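Local coordinates for protein purine nucleoside phosphorylase (Schistosoma mansoni, PDB 5KO5) that probably catalyses the reversible, phosphate-dependent cleavage of purine nucleosides such as inosine and guanosine to free base and ribose 1-phosphate, and also binds cytosine, at residues 29-34 against 80-85; 56-61 against 98-103; 137-142 against 194-199; 145-150 against 226-231; 167-172 against 234-239. One frame throughout, in Å; residues are numbered along the deposited sequence.

Contact 1: 29-34 against 80-85; sequences IGIICG and IVAMQG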
# COMPACT_ATOMS: atom_id res chain seq x y z
N ILE A 29 -7.80 12.27 -29.61
CA ILE A 29 -6.73 12.46 -28.65
C ILE A 29 -7.34 12.97 -27.36
O ILE A 29 -8.24 13.82 -27.37
CB ILE A 29 -5.71 13.48 -29.20
CG1 ILE A 29 -5.04 12.93 -30.46
CG2 ILE A 29 -4.67 13.83 -28.16
CD1 ILE A 29 -4.54 14.01 -31.40
N GLY A 30 -6.87 12.45 -26.23
CA GLY A 30 -7.26 12.92 -24.92
C GLY A 30 -6.08 13.60 -24.25
O GLY A 30 -4.92 13.26 -24.52
N ILE A 31 -6.37 14.59 -23.41
CA ILE A 31 -5.30 15.27 -22.67
C ILE A 31 -5.70 15.44 -21.21
O ILE A 31 -6.85 15.76 -20.88
CB ILE A 31 -4.83 16.60 -23.32
CG1 ILE A 31 -5.88 17.68 -23.24
CG2 ILE A 31 -4.44 16.41 -24.79
CD1 ILE A 31 -5.40 19.03 -23.77
N ILE A 32 -4.74 15.24 -20.33
CA ILE A 32 -4.89 15.48 -18.90
C ILE A 32 -3.66 16.27 -18.48
O ILE A 32 -2.53 15.84 -18.75
CB ILE A 32 -5.00 14.16 -18.11
CG1 ILE A 32 -6.25 13.38 -18.53
CG2 ILE A 32 -5.01 14.42 -16.61
CD1 ILE A 32 -6.34 11.97 -17.94
N CYS A 33 -3.87 17.43 -17.89
CA CYS A 33 -2.79 18.39 -17.69
C CYS A 33 -2.47 18.53 -16.21
O CYS A 33 -3.37 18.48 -15.35
CB CYS A 33 -3.17 19.75 -18.26
SG CYS A 33 -3.57 19.71 -20.01
N GLY A 34 -1.19 18.71 -15.91
CA GLY A 34 -0.78 18.94 -14.54
C GLY A 34 -1.19 20.31 -14.03
O GLY A 34 -1.61 21.19 -14.78
N ILE A 80 -9.79 16.86 -30.05
CA ILE A 80 -9.29 16.43 -28.76
C ILE A 80 -10.39 16.56 -27.71
O ILE A 80 -11.39 17.26 -27.89
CB ILE A 80 -8.02 17.19 -28.32
CG1 ILE A 80 -8.36 18.61 -27.87
CG2 ILE A 80 -6.97 17.21 -29.44
CD1 ILE A 80 -8.23 18.79 -26.38
N VAL A 81 -10.18 15.85 -26.60
CA VAL A 81 -11.00 15.99 -25.40
C VAL A 81 -10.06 16.14 -24.21
O VAL A 81 -9.11 15.37 -24.08
CB VAL A 81 -11.96 14.80 -25.20
CG1 VAL A 81 -11.22 13.46 -25.26
CG2 VAL A 81 -12.72 14.93 -23.89
N ALA A 82 -10.30 17.14 -23.38
CA ALA A 82 -9.43 17.45 -22.25
C ALA A 82 -10.19 17.35 -20.94
O ALA A 82 -11.36 17.74 -20.86
CB ALA A 82 -8.89 18.88 -22.37
N MET A 83 -9.52 16.86 -19.90
CA MET A 83 -10.05 16.95 -18.54
C MET A 83 -9.52 18.23 -17.91
O MET A 83 -8.32 18.37 -17.70
CB MET A 83 -9.66 15.74 -17.70
CG MET A 83 -10.27 14.46 -18.21
SD MET A 83 -10.06 13.05 -17.10
CE MET A 83 -11.21 13.48 -15.78
N GLN A 84 -10.42 19.17 -17.63
CA GLN A 84 -10.07 20.41 -16.94
C GLN A 84 -10.46 20.23 -15.48
O GLN A 84 -11.63 20.38 -15.12
CB GLN A 84 -10.80 21.59 -17.58
CG GLN A 84 -10.33 22.93 -17.08
CD GLN A 84 -11.04 24.05 -17.76
OE1 GLN A 84 -12.27 24.09 -17.80
NE2 GLN A 84 -10.28 24.99 -18.31
N GLY A 85 -9.49 19.91 -14.65
CA GLY A 85 -9.79 19.49 -13.29
C GLY A 85 -9.55 18.01 -13.14
O GLY A 85 -10.47 17.18 -13.23
O HOH W 1 -6.27 17.78 -16.24
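Ile31 lowers its flank onto the short methyl of Ala82, a close fit of bump into hollow. Its CG1 lies 3.4 Å from Ala82 CB, tighter than an ordinary carbon contact. CG1 stands between the backbone N and the carbonyl carbon (chi1 69°), which sets it over the neighbouring strand. Ile80 walls the same hollow, its CD1 meeting Ile31 CD1 at 3.9 Å as the two side chains cross obliquely. On this face Ile80 CG2 also rests 3.9 Å from Ile29 CB, and Ile41 of helix 39-42 covers Ile31 and Ala82.

The other face is shaped differently. Gly30 offers only its CA, and Val81 CG1 fills the dip, 4.0 Å from it. Ile32 and Met83 run alongside one another, Met83 bending off at its end, with Met83 SD 4.0 Å from Ile32 CD1; helix 95-108 packs over them. The register is fixed by three backbone bonds: Val81 N to Ile29 O, Ile31 N to Val81 O and Met83 N to Ile31 O. Past them a water takes over, accepting from Cys33 N and donating to Met83 O.

Strand 29-32 is thus paired in parallel with strand 78-84 and, along its other edge, with strand 112-121, an arrangement belonging to the helix-covered central sheet of the phosphorylase superfamily's alpha/beta fold.

Contact 2: 56-61 against 98-103; sequences PNFPKT and IALPIR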
# COMPACT_ATOMS: atom_id res chain seq x y z
N PRO A 56 -23.89 12.36 -17.14
CA PRO A 56 -24.35 11.17 -16.41
C PRO A 56 -23.19 10.27 -16.01
O PRO A 56 -22.30 9.97 -16.82
CB PRO A 56 -25.26 10.46 -17.42
CG PRO A 56 -25.70 11.53 -18.35
CD PRO A 56 -24.56 12.51 -18.44
N ASN A 57 -23.18 9.88 -14.75
CA ASN A 57 -22.24 8.93 -14.15
C ASN A 57 -20.85 9.49 -13.93
O ASN A 57 -19.98 8.73 -13.49
CB ASN A 57 -22.13 7.60 -14.92
CG ASN A 57 -23.46 6.92 -15.07
OD1 ASN A 57 -24.25 6.87 -14.13
ND2 ASN A 57 -23.74 6.42 -16.27
N PHE A 58 -20.59 10.77 -14.21
CA PHE A 58 -19.28 11.30 -13.90
C PHE A 58 -19.13 11.45 -12.39
O PHE A 58 -20.12 11.66 -11.68
CB PHE A 58 -19.04 12.65 -14.59
CG PHE A 58 -18.06 12.56 -15.73
CD1 PHE A 58 -18.28 11.69 -16.78
CD2 PHE A 58 -16.90 13.33 -15.73
CE1 PHE A 58 -17.38 11.59 -17.84
CE2 PHE A 58 -15.99 13.24 -16.78
CZ PHE A 58 -16.23 12.37 -17.83
N PRO A 59 -17.91 11.31 -11.87
CA PRO A 59 -17.70 11.39 -10.42
C PRO A 59 -18.04 12.76 -9.84
O PRO A 59 -17.78 13.80 -10.45
CB PRO A 59 -16.21 11.06 -10.25
CG PRO A 59 -15.62 11.20 -11.62
CD PRO A 59 -16.70 10.92 -12.60
N LYS A 60 -18.60 12.74 -8.64
CA LYS A 60 -18.87 13.96 -7.90
C LYS A 60 -17.56 14.54 -7.38
O LYS A 60 -16.78 13.84 -6.72
CB LYS A 60 -19.80 13.65 -6.73
CG LYS A 60 -20.18 14.85 -5.87
CD LYS A 60 -21.27 14.47 -4.87
CE LYS A 60 -21.70 15.66 -4.03
NZ LYS A 60 -22.27 16.76 -4.87
N THR A 61 -17.31 15.82 -7.66
CA THR A 61 -16.06 16.47 -7.27
C THR A 61 -16.28 17.70 -6.40
O THR A 61 -15.35 18.50 -6.22
CB THR A 61 -15.23 16.85 -8.50
OG1 THR A 61 -15.90 17.89 -9.23
CG2 THR A 61 -15.04 15.65 -9.42
N ILE A 98 -11.91 7.14 -10.88
CA ILE A 98 -10.77 7.46 -11.73
C ILE A 98 -10.96 6.84 -13.12
O ILE A 98 -10.65 7.47 -14.14
CB ILE A 98 -9.46 6.96 -11.08
CG1 ILE A 98 -9.25 7.63 -9.71
CG2 ILE A 98 -8.29 7.14 -12.05
CD1 ILE A 98 -9.13 9.15 -9.76
N ALA A 99 -11.45 5.59 -13.16
CA ALA A 99 -11.47 4.87 -14.43
C ALA A 99 -12.55 5.36 -15.37
O ALA A 99 -12.35 5.33 -16.59
CB ALA A 99 -11.64 3.37 -14.18
N LEU A 100 -13.69 5.80 -14.85
CA LEU A 100 -14.81 6.10 -15.74
C LEU A 100 -14.47 7.16 -16.79
O LEU A 100 -14.75 6.93 -17.97
CB LEU A 100 -16.10 6.39 -14.96
CG LEU A 100 -17.28 6.63 -15.91
CD1 LEU A 100 -18.55 5.90 -15.47
CD2 LEU A 100 -17.55 8.12 -16.06
N PRO A 101 -13.88 8.31 -16.44
CA PRO A 101 -13.59 9.30 -17.49
C PRO A 101 -12.68 8.80 -18.59
O PRO A 101 -12.87 9.17 -19.75
CB PRO A 101 -12.97 10.47 -16.70
CG PRO A 101 -13.60 10.36 -15.36
CD PRO A 101 -13.65 8.87 -15.09
N ILE A 102 -11.68 7.98 -18.24
CA ILE A 102 -10.78 7.45 -19.27
C ILE A 102 -11.52 6.47 -20.17
O ILE A 102 -11.33 6.45 -21.40
CB ILE A 102 -9.56 6.77 -18.62
CG1 ILE A 102 -8.83 7.72 -17.67
CG2 ILE A 102 -8.62 6.27 -19.71
CD1 ILE A 102 -8.43 9.01 -18.30
N ARG A 103 -12.37 5.63 -19.58
CA ARG A 103 -13.17 4.72 -20.39
C ARG A 103 -14.18 5.47 -21.26
O ARG A 103 -14.47 5.03 -22.38
CB ARG A 103 -13.83 3.69 -19.48
CG ARG A 103 -12.77 2.76 -18.93
CD ARG A 103 -13.29 1.72 -17.94
NE ARG A 103 -12.20 0.79 -17.65
CZ ARG A 103 -12.19 -0.06 -16.63
NH1 ARG A 103 -13.23 -0.12 -15.80
NH2 ARG A 103 -11.13 -0.84 -16.44
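Leu100 projects from helix 98-103 toward the loop 56-61, and its side chain can be followed outward atom by atom. The bond from CA to CB already points toward the loop. CG is anti to the backbone N (chi1 -177°), which puts it 4.2 Å from Asn57 O. The two methyls then divide the work. CD1 lies beside the start of the loop, 4.0 Å from Asn57 CB. CD2 lies 3.6 Å from Asn57 O and also turns to the phenyl ring, where it meets Phe58 CD1 at 3.7 Å. Both methyls lie against the carbonyl oxygen of Asn57 from the same side, and between them they reach from Asn57 CB to the Phe58 ring.

Beside this leucine, Pro101 supplies a second apolar surface. Its CG sits over one face of the Phe58 ring, while its CB lies 3.9 Å from Phe58 CZ, so the far end of the ring rides on the pyrrolidine. Pro59 completes the row, its CD reaching tip to tip toward Pro101 CG at 4.2 Å. Lacking an N-H, Pro101 makes no bond to the preceding turn, and the helix is kinked there. The polar end of Asn57 is employed elsewhere, its ND2 donating to Asn11 O.

The loop, which joins strands 47-51 and 69-75, packs on helix 95-108 alongside helix 9-23, whose Asn11 touches Leu100. Ala99 and Ile102 of helix 95-108 pack instead on Ile229 of helix 224-232, and Met83 of strand 78-84 packs on Pro101.

Contact 3: 137-142 against 194-199; sequences HINFPG and YAFNGG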
# COMPACT_ATOMS: atom_id res chain seq x y z
N HIS A 137 7.36 2.86 -14.78
CA HIS A 137 6.95 3.34 -13.47
C HIS A 137 7.16 2.30 -12.38
O HIS A 137 7.29 1.10 -12.64
CB HIS A 137 5.51 3.88 -13.45
CG HIS A 137 4.45 2.84 -13.67
ND1 HIS A 137 3.45 3.01 -14.60
CD2 HIS A 137 4.18 1.67 -13.04
CE1 HIS A 137 2.62 1.98 -14.56
NE2 HIS A 137 3.04 1.15 -13.62
N ILE A 138 7.16 2.79 -11.13
CA ILE A 138 7.07 1.94 -9.95
C ILE A 138 5.81 2.37 -9.21
O ILE A 138 5.72 3.49 -8.70
CB ILE A 138 8.31 2.04 -9.05
CG1 ILE A 138 9.53 1.56 -9.85
CG2 ILE A 138 8.10 1.18 -7.80
CD1 ILE A 138 10.83 1.60 -9.10
N ASN A 139 4.83 1.49 -9.19
CA ASN A 139 3.47 1.80 -8.73
C ASN A 139 3.34 1.28 -7.30
O ASN A 139 2.87 0.17 -7.08
CB ASN A 139 2.52 1.07 -9.67
CG ASN A 139 1.06 1.29 -9.37
OD1 ASN A 139 0.66 2.08 -8.52
ND2 ASN A 139 0.21 0.55 -10.11
N PHE A 140 3.75 2.09 -6.33
CA PHE A 140 3.64 1.64 -4.94
C PHE A 140 2.21 1.32 -4.55
O PHE A 140 2.00 0.27 -3.90
CB PHE A 140 4.33 2.63 -4.00
CG PHE A 140 5.83 2.61 -4.11
CD1 PHE A 140 6.57 1.60 -3.52
CD2 PHE A 140 6.50 3.58 -4.85
CE1 PHE A 140 7.95 1.56 -3.64
CE2 PHE A 140 7.87 3.55 -4.98
CZ PHE A 140 8.60 2.55 -4.36
N PRO A 141 1.19 2.12 -4.89
CA PRO A 141 -0.18 1.69 -4.60
C PRO A 141 -0.52 0.35 -5.23
O PRO A 141 -1.16 -0.49 -4.58
CB PRO A 141 -1.03 2.85 -5.16
CG PRO A 141 -0.10 4.07 -5.01
CD PRO A 141 1.23 3.49 -5.45
N GLY A 142 -0.10 0.11 -6.47
CA GLY A 142 -0.40 -1.16 -7.11
C GLY A 142 0.22 -2.34 -6.39
O GLY A 142 -0.43 -3.36 -6.14
N TYR A 194 9.07 6.78 -13.29
CA TYR A 194 8.23 7.55 -12.38
C TYR A 194 7.77 6.68 -11.21
O TYR A 194 7.14 5.64 -11.40
CB TYR A 194 7.01 8.05 -13.16
CG TYR A 194 6.00 8.91 -12.42
CD1 TYR A 194 4.98 8.32 -11.68
CD2 TYR A 194 6.03 10.30 -12.53
CE1 TYR A 194 4.03 9.10 -11.04
CE2 TYR A 194 5.08 11.09 -11.89
CZ TYR A 194 4.09 10.48 -11.15
OH TYR A 194 3.15 11.25 -10.53
N ALA A 195 8.07 7.12 -9.99
CA ALA A 195 7.53 6.45 -8.81
C ALA A 195 6.22 7.12 -8.42
O ALA A 195 6.19 8.35 -8.26
CB ALA A 195 8.49 6.56 -7.63
N PHE A 196 5.17 6.32 -8.23
CA PHE A 196 3.87 6.83 -7.80
C PHE A 196 3.81 6.75 -6.28
O PHE A 196 3.77 5.65 -5.71
CB PHE A 196 2.76 6.01 -8.46
CG PHE A 196 1.35 6.41 -8.09
CD1 PHE A 196 1.03 7.68 -7.60
CD2 PHE A 196 0.32 5.48 -8.23
CE1 PHE A 196 -0.29 8.01 -7.27
CE2 PHE A 196 -1.00 5.80 -7.89
CZ PHE A 196 -1.31 7.08 -7.42
N ASN A 197 3.87 7.92 -5.63
CA ASN A 197 3.58 8.11 -4.21
C ASN A 197 2.12 8.52 -4.08
O ASN A 197 1.73 9.57 -4.60
CB ASN A 197 4.46 9.24 -3.67
CG ASN A 197 4.02 9.73 -2.30
OD1 ASN A 197 3.45 8.98 -1.51
ND2 ASN A 197 4.31 11.01 -2.00
N GLY A 198 1.31 7.69 -3.43
CA GLY A 198 -0.09 8.04 -3.29
C GLY A 198 -0.33 9.44 -2.75
O GLY A 198 -1.29 10.10 -3.13
N GLY A 199 0.52 9.89 -1.84
CA GLY A 199 0.38 11.25 -1.31
C GLY A 199 -0.71 11.36 -0.25
O GLY A 199 -1.30 10.35 0.16
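The carbonyl oxygen of Ile138 is gripped by several groups at once: Phe196 N donates to it at 2.9 Å in a nearly straight bond (173°), Ala195 CA brings up a C-H, and Phe140 N, two residues on in the same segment, adds a weak bond. With Ile138 N donating to Tyr194 O, also at 2.9 Å, this defines a parallel beta pair, strands 131-139 and 189-196, just where the first strand gives way to a helix.

Asn139 is the N-cap of that helix. Its CG is anti to the backbone N (chi1 -179°), and OD1 accepts from Gly142 N at 2.9 Å, the donor standing above the carbonyl plane. The same oxygen lies at the edge of the Phe196 ring, 3.4 Å from CD2, the amide and ring planes 29° apart.

Other subunits meet the contact: Leu143 of the second packs on Phe140 and Pro141, while Glu207 of the third accepts through OE2 from Asn139 N. Tyr194, whose OH accepts from Ser222 N, has its side chain about 6 Å from the bound cytosine, which places this end of the strand pair near the ligand pocket without contact to the base.

Phe140 turns its ring edge to the other strand, with CE2 4.1 Å from Ala195 CB. Pro141 instead covers a face: its CG sits 3.8 Å from the centroid of the Phe196 ring, a CH-pi contact offset toward CE2 and CD2.

Contact 4: 145-150 against 226-231; sequences LNNVLV and EVIIAC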
# COMPACT_ATOMS: atom_id res chain seq x y z
N LEU A 145 -1.86 -3.30 -3.04
CA LEU A 145 -3.28 -3.66 -3.11
C LEU A 145 -4.20 -2.46 -3.34
O LEU A 145 -5.42 -2.58 -3.18
CB LEU A 145 -3.79 -4.56 -1.96
CG LEU A 145 -3.85 -6.04 -2.31
CD1 LEU A 145 -4.25 -6.83 -1.06
CD2 LEU A 145 -4.82 -6.30 -3.45
N ASN A 146 -3.63 -1.34 -3.78
CA ASN A 146 -4.42 -0.17 -4.18
C ASN A 146 -4.28 0.15 -5.67
O ASN A 146 -4.45 1.30 -6.08
CB ASN A 146 -4.09 1.03 -3.30
CG ASN A 146 -4.81 1.00 -1.96
OD1 ASN A 146 -5.89 0.41 -1.83
ND2 ASN A 146 -4.22 1.63 -0.96
N ASN A 147 -3.97 -0.84 -6.50
CA ASN A 147 -3.96 -0.61 -7.95
C ASN A 147 -5.33 -0.10 -8.38
O ASN A 147 -6.37 -0.52 -7.87
CB ASN A 147 -3.66 -1.95 -8.63
CG ASN A 147 -3.26 -1.82 -10.10
OD1 ASN A 147 -4.08 -1.44 -10.96
ND2 ASN A 147 -2.02 -2.20 -10.41
N VAL A 148 -5.32 0.83 -9.36
CA VAL A 148 -6.56 1.38 -9.89
C VAL A 148 -7.48 0.32 -10.50
O VAL A 148 -8.69 0.55 -10.62
CB VAL A 148 -6.24 2.52 -10.88
CG1 VAL A 148 -5.63 1.96 -12.15
CG2 VAL A 148 -7.49 3.34 -11.20
N LEU A 149 -6.94 -0.86 -10.86
CA LEU A 149 -7.76 -1.93 -11.42
C LEU A 149 -8.26 -2.95 -10.39
O LEU A 149 -8.97 -3.88 -10.78
CB LEU A 149 -7.01 -2.66 -12.56
CG LEU A 149 -6.96 -1.91 -13.89
CD1 LEU A 149 -6.01 -2.64 -14.84
CD2 LEU A 149 -8.37 -1.81 -14.50
N VAL A 150 -7.93 -2.79 -9.10
CA VAL A 150 -8.50 -3.70 -8.11
C VAL A 150 -10.02 -3.60 -8.15
O VAL A 150 -10.59 -2.50 -8.12
CB VAL A 150 -7.95 -3.40 -6.71
CG1 VAL A 150 -8.77 -4.16 -5.65
CG2 VAL A 150 -6.50 -3.80 -6.61
N GLU A 226 -4.13 6.75 -14.36
CA GLU A 226 -4.67 7.02 -15.68
C GLU A 226 -3.95 6.20 -16.74
O GLU A 226 -4.59 5.69 -17.67
CB GLU A 226 -4.55 8.50 -16.02
CG GLU A 226 -5.42 9.40 -15.19
CD GLU A 226 -4.68 10.03 -14.03
OE1 GLU A 226 -3.87 9.33 -13.40
OE2 GLU A 226 -4.90 11.23 -13.76
N VAL A 227 -2.62 6.09 -16.62
CA VAL A 227 -1.84 5.27 -17.55
C VAL A 227 -2.35 3.84 -17.57
O VAL A 227 -2.48 3.23 -18.63
CB VAL A 227 -0.35 5.32 -17.17
CG1 VAL A 227 0.43 4.30 -18.00
CG2 VAL A 227 0.23 6.71 -17.38
N ILE A 228 -2.65 3.28 -16.39
CA ILE A 228 -3.07 1.89 -16.31
C ILE A 228 -4.44 1.71 -16.93
O ILE A 228 -4.67 0.76 -17.68
CB ILE A 228 -2.99 1.40 -14.86
CG1 ILE A 228 -1.52 1.24 -14.48
CG2 ILE A 228 -3.77 0.10 -14.66
CD1 ILE A 228 -1.27 0.94 -12.99
N ILE A 229 -5.38 2.63 -16.65
CA ILE A 229 -6.71 2.50 -17.25
C ILE A 229 -6.62 2.63 -18.76
O ILE A 229 -7.26 1.87 -19.50
CB ILE A 229 -7.69 3.51 -16.63
CG1 ILE A 229 -7.86 3.25 -15.13
CG2 ILE A 229 -9.05 3.42 -17.35
CD1 ILE A 229 -8.29 1.81 -14.76
N ALA A 230 -5.80 3.57 -19.25
CA ALA A 230 -5.62 3.73 -20.69
C ALA A 230 -5.00 2.48 -21.31
O ALA A 230 -5.49 1.97 -22.32
CB ALA A 230 -4.73 4.95 -20.96
N CYS A 231 -3.93 1.97 -20.69
CA CYS A 231 -3.27 0.77 -21.21
C CYS A 231 -4.23 -0.41 -21.24
O CYS A 231 -4.26 -1.18 -22.20
CB CYS A 231 -2.05 0.47 -20.33
SG CYS A 231 -1.10 -0.99 -20.84
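Val148 and Leu149 close on two successive isoleucines of helix 224-232, Ile228 and Ile229, through a cluster of methyl groups. Ile228 CG2 is shared by Val148 and Leu149, lying 3.6 Å from Val148 CG1 and 3.5 Å from Leu149 CD1; Asn147 OD1 meets the same methyl at 4.0 Å. Ile229 CD1 is shared likewise: Val148 CG1 touches it at 3.7 Å and Leu149 CD2 at 3.6 Å. The leucine fork thus gives one prong to each isoleucine, while Val148 slides past Ile228 in the opposite direction.

Behind this first shell stands the turn that presents it. Residues 147-150 form a type I beta turn, and Asn147 closes an Asx turn within it: OD1 accepts from Leu149 N at 2.9 Å, in the carbonyl plane and on a lone pair. The amide nitrogen ND2 points its bonding elsewhere, to Thr201 OG1 of the third subunit. Asn95 ND2 holds the end of the turn at Val150 O, and helix 95-108 lies behind Ile229.

Across the interface itself the chemistry is mainly aliphatic, with the Asn147 amide resting on Ile228 while its hydrogen bonds serve the turn and the neighbouring subunit, which suggests that the fit depends largely on the shapes of branched aliphatic side chains.

Contact 5: 167-172 against 234-239; sequences AYDRLL and GIKVLA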
# COMPACT_ATOMS: atom_id res chain seq x y z
N ALA A 167 3.30 0.35 -21.75
CA ALA A 167 2.35 1.35 -21.29
C ALA A 167 2.71 2.75 -21.78
O ALA A 167 1.82 3.55 -22.07
CB ALA A 167 2.30 1.34 -19.76
N TYR A 168 4.01 3.04 -21.90
CA TYR A 168 4.50 4.34 -22.36
C TYR A 168 5.06 4.16 -23.77
O TYR A 168 6.18 3.68 -23.95
CB TYR A 168 5.56 4.86 -21.39
CG TYR A 168 5.03 4.98 -19.98
CD1 TYR A 168 4.33 6.11 -19.58
CD2 TYR A 168 5.19 3.95 -19.06
CE1 TYR A 168 3.81 6.24 -18.31
CE2 TYR A 168 4.67 4.06 -17.77
CZ TYR A 168 3.97 5.21 -17.40
OH TYR A 168 3.46 5.34 -16.13
N ASP A 169 4.27 4.55 -24.76
CA ASP A 169 4.60 4.29 -26.16
C ASP A 169 5.96 4.87 -26.55
O ASP A 169 6.24 6.05 -26.32
CB ASP A 169 3.49 4.89 -27.04
CG ASP A 169 3.64 4.52 -28.49
OD1 ASP A 169 3.14 3.44 -28.89
OD2 ASP A 169 4.25 5.30 -29.25
N ARG A 170 6.80 4.03 -27.15
CA ARG A 170 8.15 4.47 -27.50
C ARG A 170 8.14 5.50 -28.62
O ARG A 170 8.87 6.49 -28.56
CB ARG A 170 9.00 3.26 -27.90
CG ARG A 170 9.74 2.62 -26.74
CD ARG A 170 9.30 1.18 -26.53
NE ARG A 170 10.23 0.46 -25.67
CZ ARG A 170 11.06 -0.49 -26.09
NH1 ARG A 170 11.07 -0.85 -27.37
NH2 ARG A 170 11.88 -1.09 -25.23
N LEU A 171 7.30 5.28 -29.64
CA LEU A 171 7.26 6.22 -30.76
C LEU A 171 6.82 7.61 -30.31
O LEU A 171 7.31 8.62 -30.82
CB LEU A 171 6.34 5.69 -31.85
CG LEU A 171 6.87 4.48 -32.62
CD1 LEU A 171 5.88 4.05 -33.70
CD2 LEU A 171 8.23 4.78 -33.22
N LEU A 172 5.89 7.68 -29.36
CA LEU A 172 5.46 8.98 -28.88
C LEU A 172 6.57 9.69 -28.11
O LEU A 172 6.72 10.91 -28.21
CB LEU A 172 4.21 8.84 -28.01
CG LEU A 172 2.93 8.36 -28.67
CD1 LEU A 172 1.79 8.33 -27.66
CD2 LEU A 172 2.57 9.24 -29.84
N GLY A 234 -6.38 -0.12 -24.31
CA GLY A 234 -5.73 0.01 -25.61
C GLY A 234 -5.42 1.42 -26.07
O GLY A 234 -5.15 1.62 -27.26
N ILE A 235 -5.44 2.41 -25.18
CA ILE A 235 -5.09 3.78 -25.51
C ILE A 235 -3.59 3.96 -25.28
O ILE A 235 -3.07 3.62 -24.20
CB ILE A 235 -5.91 4.76 -24.65
CG1 ILE A 235 -7.39 4.70 -25.03
CG2 ILE A 235 -5.38 6.19 -24.78
CD1 ILE A 235 -8.27 5.55 -24.15
N LYS A 236 -2.89 4.48 -26.28
CA LYS A 236 -1.47 4.75 -26.15
C LYS A 236 -1.27 6.01 -25.32
O LYS A 236 -2.11 6.92 -25.33
CB LYS A 236 -0.85 4.94 -27.54
CG LYS A 236 -0.91 3.70 -28.41
CD LYS A 236 -0.21 3.97 -29.75
CE LYS A 236 -0.30 2.76 -30.67
NZ LYS A 236 -1.70 2.48 -31.05
N VAL A 237 -0.15 6.08 -24.61
CA VAL A 237 0.08 7.15 -23.64
C VAL A 237 1.45 7.79 -23.87
O VAL A 237 2.44 7.08 -24.08
CB VAL A 237 0.00 6.63 -22.19
CG1 VAL A 237 0.39 7.75 -21.21
CG2 VAL A 237 -1.39 6.13 -21.88
N LEU A 238 1.49 9.12 -23.79
CA LEU A 238 2.71 9.89 -23.59
C LEU A 238 2.53 10.65 -22.29
O LEU A 238 1.53 11.36 -22.13
CB LEU A 238 2.91 10.91 -24.72
CG LEU A 238 4.07 11.87 -24.47
CD1 LEU A 238 5.41 11.14 -24.53
CD2 LEU A 238 4.04 13.01 -25.47
N ALA A 239 3.46 10.48 -21.35
CA ALA A 239 3.38 11.15 -20.06
C ALA A 239 4.68 11.90 -19.83
O ALA A 239 5.76 11.32 -19.98
CB ALA A 239 3.17 10.13 -18.94
O HOH W 2 1.36 3.63 -24.83
O HOH W 3 -0.94 2.57 -22.79
O HOH W 4 5.11 7.55 -24.41
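Asp169 and Lys236 lean across each other at a slant, the carboxylate meeting the aliphatic part of the lysine: Asp169 OD1 lies 3.5 Å from Lys236 CD. This is the N-cap of helix 170-182 laid against the beginning of strand 236-246. Lys236 bends at its last torsion (chi4 65°), and NZ stays 5.4 Å from Asp169 OD1, so attraction between the charges could act only at a distance.

Tyr168 and Leu172 flank the aspartate and are turned differently. The tyrosine presents a ring edge, its CE1 4.0 Å from Ala239 CB, while its OH reaches His137 ND1 and Val227 of helix 224-232 packs against it. Leu172 points at the strand and lays CD1 over the backbone, 3.8 Å from Val237 O, with Leu238 CB also close.

The main chains touch through one direct bond, Asp169 N to Val237 O at 3.2 Å. Where they part, a water accepts from Val237 N and lies 2.8 Å from Ala167 O.

The aspartate's first torsion puts CG anti to the backbone N (chi1 -172°); from there OD2 accepts from Leu172 N at 2.9 Å, a capping bond that uses the anti lone pair, away from OD1.

All five contacts are buried, though contact 5 has an exposed lysine at its margin. Contacts 1 and 3 are parallel strand pairs at different places in one sheet, both ruled by backbone bonds, but contact 1 lies within a single subunit whereas contact 3 meets two others. Contacts 2 and 4 instead press loops on helices, mainly with aliphatic and ring surfaces and without direct hydrogen bonds between their segments; they meet where helix 95-108 packs on helix 224-232. Contact 4 shares the third subunit with contact 3, and Pro141 O probably bonds to Asn146 N between them. Contact 5 is the most mixed, with waters beside its core; the bond between Tyr168 OH and His137 ND1 ties it to contact 3.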